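PDB 4P27: venom allergen-like (VAL) 4 protein, which is a lipid-binding SCP/TAPS (CAP superfamily) protein of the parasite Schistosoma mansoni that lacks the prototypical CAP sequence motifs. Local coordinates for residues Val22-Arg26 against Lys153-Cys158; Ile74-Leu78 against Lys110-Met115. Numbering follows the deposited sequence.

Interaction 1: residues Val22-Arg26 against Lys153-Cys158; sequences VKNCR and KPESKC
Val22 ends helix 6-22, and the chain turns at once. Residues Val22 to Cys25 form a type I beta turn, with Lys23 at phi/psi -63/-10 and Asn24 at -134/27. Lys23 contributes its backbone: its O accepts a 2.8 Å hydrogen bond from NZ of Lys153. The Lys153 side chain leaves its backbone with chi1 near +60° (p) and is otherwise fully extended (chi2 to chi4 all t), so its ammonium reaches the turn. The Lys23 side chain itself leads away. Asn24 is the residue closest in backbone register, its CA 5.2 Å from CA of Cys158. The Asn24 amide ND2 bonds back to Lys20 O in helix 6-22. Water 1 accepts from Lys153 NZ (2.9 Å) and has both Asn24 OD1 (2.8 Å) and Lys157 O (2.9 Å) as possible acceptors. Cys25 has positive phi (68/25), and its side chain points toward the C-terminal segment with chi1 m. Its SG is bonded to Cys158 SG at 2.0 Å, with chi3 78° and chi1 of Cys158 also m. Cys25 SG also touches Glu155 CB at 3.9 Å. Arg26 forms a salt bridge with Asp21. In the C-terminal segment, residues 155-157 form a short 3-10 segment, with Lys157 N bonded to Pro154 O at 3.0 Å. The Cys25-Cys158 disulfide lies at the surface and ties the C-terminal tail to the loop after helix 6-22 of the CAP fold.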
loop_
_atom_site.group_PDB
_atom_site.type_symbol
_atom_site.label_atom_id
_atom_site.label_comp_id
_atom_site.label_asym_id
_atom_site.label_seq_id
_atom_site.Cartn_x
_atom_site.Cartn_y
_atom_site.Cartn_z
ATOM N N VAL A 22 5.434 9.392 7.628
ATOM C CA VAL A 22 6.823 9.126 7.185
ATOM C C VAL A 22 7.513 10.442 6.763
ATOM O O VAL A 22 8.714 10.591 7.033
ATOM C CB VAL A 22 6.929 7.983 6.108
ATOM C CG1 VAL A 22 6.534 8.440 4.720
ATOM C CG2 VAL A 22 8.336 7.383 6.091
ATOM N N LYS A 23 6.793 11.398 6.148
ATOM C CA LYS A 23 7.380 12.750 5.925
ATOM C C LYS A 23 7.744 13.586 7.166
ATOM O O LYS A 23 8.366 14.627 7.013
ATOM C CB LYS A 23 6.503 13.611 5.104
ATOM C CG LYS A 23 6.373 13.057 3.746
ATOM C CD LYS A 23 5.856 14.099 2.804
ATOM C CE LYS A 23 4.420 14.335 3.117
ATOM N NZ LYS A 23 3.715 14.803 1.898
ATOM N N ASN A 24 7.338 13.146 8.349
ATOM C CA ASN A 24 7.420 13.958 9.555
ATOM C C ASN A 24 7.987 13.153 10.693
ATOM O O ASN A 24 7.621 13.415 11.815
ATOM C CB ASN A 24 6.005 14.378 9.954
ATOM C CG ASN A 24 5.507 15.464 9.077
ATOM O OD1 ASN A 24 6.049 16.553 9.166
ATOM N ND2 ASN A 24 4.611 15.158 8.102
ATOM N N CYS A 25 8.807 12.124 10.400
ATOM C CA CYS A 25 9.571 11.392 11.415
ATOM C C CYS A 25 8.718 10.571 12.332
ATOM O O CYS A 25 9.126 10.270 13.442
ATOM C CB CYS A 25 10.446 12.319 12.274
ATOM S SG CYS A 25 11.763 13.123 11.375
ATOM N N ARG A 26 7.539 10.186 11.877
ATOM C CA ARG A 26 6.598 9.589 12.768
ATOM C C ARG A 26 6.519 8.118 12.459
ATOM O O ARG A 26 5.742 7.421 13.085
ATOM C CB ARG A 26 5.206 10.269 12.687
ATOM C CG ARG A 26 5.092 11.649 13.393
ATOM C CD ARG A 26 3.623 12.186 13.344
ATOM N NE ARG A 26 3.481 13.507 12.667
ATOM C CZ ARG A 26 2.736 13.774 11.580
ATOM N NH1 ARG A 26 2.039 12.824 10.969
ATOM N NH2 ARG A 26 2.704 15.006 11.067
ATOM N N LYS A 153 15.316 13.006 3.931
ATOM C CA LYS A 153 15.652 14.405 4.240
ATOM C C LYS A 153 16.076 14.342 5.704
ATOM O O LYS A 153 15.945 13.272 6.361
ATOM C CB LYS A 153 14.475 15.375 4.027
ATOM C CG LYS A 153 13.433 15.218 5.172
ATOM C CD LYS A 153 12.268 16.217 5.069
ATOM C CE LYS A 153 11.247 15.895 6.172
ATOM N NZ LYS A 153 10.003 16.685 5.925
ATOM N N PRO A 154 16.738 15.425 6.172
ATOM C CA PRO A 154 17.334 15.426 7.493
ATOM C C PRO A 154 16.215 15.418 8.538
ATOM O O PRO A 154 15.177 16.089 8.362
ATOM C CB PRO A 154 18.138 16.748 7.542
ATOM C CG PRO A 154 18.320 17.169 6.107
ATOM C CD PRO A 154 17.202 16.521 5.285
ATOM N N GLU A 155 16.360 14.606 9.561
ATOM C CA GLU A 155 15.370 14.617 10.646
ATOM C C GLU A 155 15.060 16.045 11.250
ATOM O O GLU A 155 13.919 16.309 11.601
ATOM C CB GLU A 155 15.670 13.541 11.682
ATOM C CG GLU A 155 16.677 14.002 12.726
ATOM C CD GLU A 155 17.254 12.863 13.570
ATOM O OE1 GLU A 155 18.119 13.159 14.445
ATOM O OE2 GLU A 155 16.850 11.675 13.369
ATOM N N SER A 156 15.984 17.010 11.218
ATOM C CA SER A 156 15.633 18.388 11.663
ATOM C C SER A 156 14.501 19.024 10.861
ATOM O O SER A 156 13.734 19.827 11.371
ATOM C CB SER A 156 16.810 19.306 11.547
ATOM O OG SER A 156 16.860 19.815 10.223
ATOM N N LYS A 157 14.375 18.684 9.597
ATOM C CA LYS A 157 13.255 19.241 8.900
ATOM C C LYS A 157 11.934 18.724 9.484
ATOM O O LYS A 157 10.859 19.102 9.041
ATOM C CB LYS A 157 13.412 18.998 7.401
ATOM C CG LYS A 157 14.844 19.355 6.958
ATOM C CD LYS A 157 14.844 20.452 5.898
ATOM C CE LYS A 157 16.264 20.937 5.611
ATOM N NZ LYS A 157 16.649 22.177 6.355
ATOM N N CYS A 158 12.009 17.866 10.496
ATOM C CA CYS A 158 10.807 17.497 11.237
ATOM C C CYS A 158 10.772 18.402 12.488
ATOM O O CYS A 158 9.703 18.661 13.013
ATOM C CB CYS A 158 10.793 15.987 11.610
ATOM S SG CYS A 158 11.018 14.675 10.301
HETATM O O HOH W 1 8.573 17.499 8.278
#

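Interaction 2: residues Ile74-Leu78 against Lys110-Met115; sequences IGQNL and KNYKQM
Strand 75-78, the start of edge strand 75-81, passes helix 110-115 with 8.4 Å between the segment axes. Their directions make an angle of 130°, with a signed crossing angle of -130°. Both elements belong to the alpha-beta-alpha sandwich of the CAP domain. The backbones come closest at Asn77 and Asn111, with CA atoms 5.5 Å apart; Gly75 CA and Gln114 CA follow at 7.3 Å. Gly75 CA lies 3.5 Å from Gln114 OE1, and a CB there would clash with that oxygen. Asn77 is the central side chain. It points toward the helix with chi1 near -83° (m) and chi2 near -7°. Its ND2 donates to Asn111 O at 3.2 Å, an oxygen that also accepts from Met115 N at 3.1 Å within the helix. Asn77 ND2 also lies 3.7 Å from Met115 CG, and its OD1 lies 3.6 Å from Gln114 CB. The polar ends of Asn111 (chi1 m) and Gln114 (chi1 t, chi2 p) also reach strand backbone atoms through waters. Water 2 accepts from Gln76 N (3.1 Å) and can donate to Gln114 OE1 (2.7 Å), which also accepts from Asp144 N. Water 3 links Leu78 N (2.7 Å) to Asn111 OD1 (2.8 Å). Water 4 links Leu78 O (2.5 Å) to Asn111 ND2 (3.2 Å), which also bonds Glu94. Trp91 of helix 84-93 packs on Asn77, Asn111 and Met115. Polar side chains and bridging waters, rather than apolar packing alone, thus satisfy strand backbone groups facing the helix.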
loop_
_atom_site.group_PDB
_atom_site.type_symbol
_atom_site.label_atom_id
_atom_site.label_comp_id
_atom_site.label_asym_id
_atom_site.label_seq_id
_atom_site.Cartn_x
_atom_site.Cartn_y
_atom_site.Cartn_z
ATOM N N ILE A 74 1.325 -1.465 -12.276
ATOM C CA ILE A 74 0.352 -1.551 -11.195
ATOM C C ILE A 74 1.107 -2.260 -10.056
ATOM O O ILE A 74 1.720 -3.293 -10.294
ATOM C CB ILE A 74 -0.882 -2.409 -11.630
ATOM C CG1 ILE A 74 -1.758 -1.642 -12.660
ATOM C CG2 ILE A 74 -1.721 -2.837 -10.395
ATOM C CD1 ILE A 74 -2.452 -0.380 -12.077
ATOM N N GLY A 75 1.056 -1.729 -8.831
ATOM C CA GLY A 75 1.496 -2.514 -7.692
ATOM C C GLY A 75 0.255 -3.005 -6.954
ATOM O O GLY A 75 -0.817 -2.491 -7.154
ATOM N N GLN A 76 0.429 -3.917 -5.999
ATOM C CA GLN A 76 -0.722 -4.505 -5.300
ATOM C C GLN A 76 -0.293 -4.922 -3.896
ATOM O O GLN A 76 0.795 -5.452 -3.704
ATOM C CB GLN A 76 -1.268 -5.671 -6.095
ATOM C CG GLN A 76 -2.598 -6.205 -5.563
ATOM C CD GLN A 76 -3.183 -7.229 -6.540
ATOM O OE1 GLN A 76 -2.784 -8.369 -6.477
ATOM N NE2 GLN A 76 -3.977 -6.791 -7.515
ATOM N N ASN A 77 -1.124 -4.638 -2.920
ATOM C CA ASN A 77 -0.929 -5.193 -1.575
ATOM C C ASN A 77 -2.184 -6.048 -1.309
ATOM O O ASN A 77 -3.322 -5.656 -1.664
ATOM C CB ASN A 77 -0.957 -4.037 -0.541
ATOM C CG ASN A 77 0.382 -3.331 -0.412
ATOM O OD1 ASN A 77 1.357 -3.771 -0.990
ATOM N ND2 ASN A 77 0.437 -2.210 0.306
ATOM N N LEU A 78 -1.982 -7.194 -0.671
ATOM C CA LEU A 78 -3.086 -8.114 -0.341
ATOM C C LEU A 78 -3.118 -8.387 1.171
ATOM O O LEU A 78 -2.048 -8.338 1.897
ATOM C CB LEU A 78 -2.869 -9.459 -1.043
ATOM C CG LEU A 78 -2.778 -9.538 -2.557
ATOM C CD1 LEU A 78 -2.393 -10.976 -3.008
ATOM C CD2 LEU A 78 -4.069 -9.119 -3.223
ATOM N N LYS A 110 7.286 -5.749 1.503
ATOM C CA LYS A 110 6.680 -5.270 0.242
ATOM C C LYS A 110 5.453 -4.390 0.499
ATOM O O LYS A 110 5.239 -3.466 -0.228
ATOM C CB LYS A 110 6.095 -6.351 -0.645
ATOM C CG LYS A 110 6.893 -7.525 -1.126
ATOM C CD LYS A 110 5.812 -8.525 -1.643
ATOM C CE LYS A 110 6.401 -9.823 -2.195
ATOM N NZ LYS A 110 7.895 -9.741 -2.138
ATOM N N ASN A 111 4.609 -4.737 1.466
ATOM C CA ASN A 111 3.388 -3.942 1.666
ATOM C C ASN A 111 3.754 -2.551 2.188
ATOM O O ASN A 111 3.273 -1.578 1.698
ATOM C CB ASN A 111 2.489 -4.686 2.686
ATOM C CG ASN A 111 2.048 -6.035 2.144
ATOM O OD1 ASN A 111 1.570 -6.104 1.029
ATOM N ND2 ASN A 111 2.316 -7.119 2.878
ATOM N N TYR A 112 4.588 -2.468 3.239
ATOM C CA TYR A 112 5.081 -1.175 3.734
ATOM C C TYR A 112 5.741 -0.305 2.650
ATOM O O TYR A 112 5.397 0.894 2.451
ATOM C CB TYR A 112 6.051 -1.411 4.933
ATOM C CG TYR A 112 6.762 -0.117 5.275
ATOM C CD1 TYR A 112 6.078 0.929 5.861
ATOM C CD2 TYR A 112 8.102 0.090 4.883
ATOM C CE1 TYR A 112 6.727 2.149 6.124
ATOM C CE2 TYR A 112 8.763 1.290 5.162
ATOM C CZ TYR A 112 8.043 2.315 5.752
ATOM O OH TYR A 112 8.611 3.514 6.012
ATOM N N LYS A 113 6.685 -0.887 1.869
ATOM C CA LYS A 113 7.349 -0.119 0.844
ATOM C C LYS A 113 6.404 0.461 -0.220
ATOM O O LYS A 113 6.579 1.595 -0.643
ATOM C CB LYS A 113 8.492 -0.916 0.118
ATOM C CG LYS A 113 9.695 -1.277 1.001
ATOM C CD LYS A 113 10.721 -2.110 0.189
ATOM C CE LYS A 113 11.506 -1.221 -0.773
ATOM N NZ LYS A 113 12.610 -2.045 -1.437
ATOM N N GLN A 114 5.424 -0.324 -0.637
ATOM C CA GLN A 114 4.443 0.144 -1.571
ATOM C C GLN A 114 3.610 1.292 -0.949
ATOM O O GLN A 114 3.259 2.235 -1.666
ATOM C CB GLN A 114 3.498 -1.002 -1.974
ATOM C CG GLN A 114 2.409 -0.526 -2.924
ATOM C CD GLN A 114 3.011 -0.038 -4.295
ATOM O OE1 GLN A 114 3.247 -0.855 -5.179
ATOM N NE2 GLN A 114 3.168 1.271 -4.481
ATOM N N MET A 115 3.277 1.188 0.356
ATOM C CA MET A 115 2.463 2.277 0.982
ATOM C C MET A 115 3.219 3.588 1.027
ATOM O O MET A 115 2.611 4.608 0.917
ATOM C CB MET A 115 2.051 1.928 2.430
ATOM C CG MET A 115 0.971 0.789 2.477
ATOM S SD MET A 115 0.556 0.430 4.223
ATOM C CE MET A 115 -0.377 1.830 4.591
HETATM O O HOH W 2 3.410 -3.584 -5.121
HETATM O O HOH W 3 0.490 -8.310 -0.287
HETATM O O HOH W 4 0.178 -9.459 2.402
#

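From the N terminus, helix 6-22 leads into segment 22-26, the first half of interaction 1. The chain then runs through helix 43-54 to strand 75-81. Interaction 2 closes a loop between this strand and helix 110-115, with helix 84-93 in between. Strands 122-130 and 133-141 follow, and the C-terminal tail returns to complete interaction 1. Interaction 2 is therefore nested inside the longer loop. The two centres are 22 Å apart: interaction 1, at the surface, ties the tail to the loop after helix 6-22, while interaction 2 joins sheet edge and helix near the chain centre. They meet directly where Val22 CG2 packs 3.9 Å from Tyr112 OH.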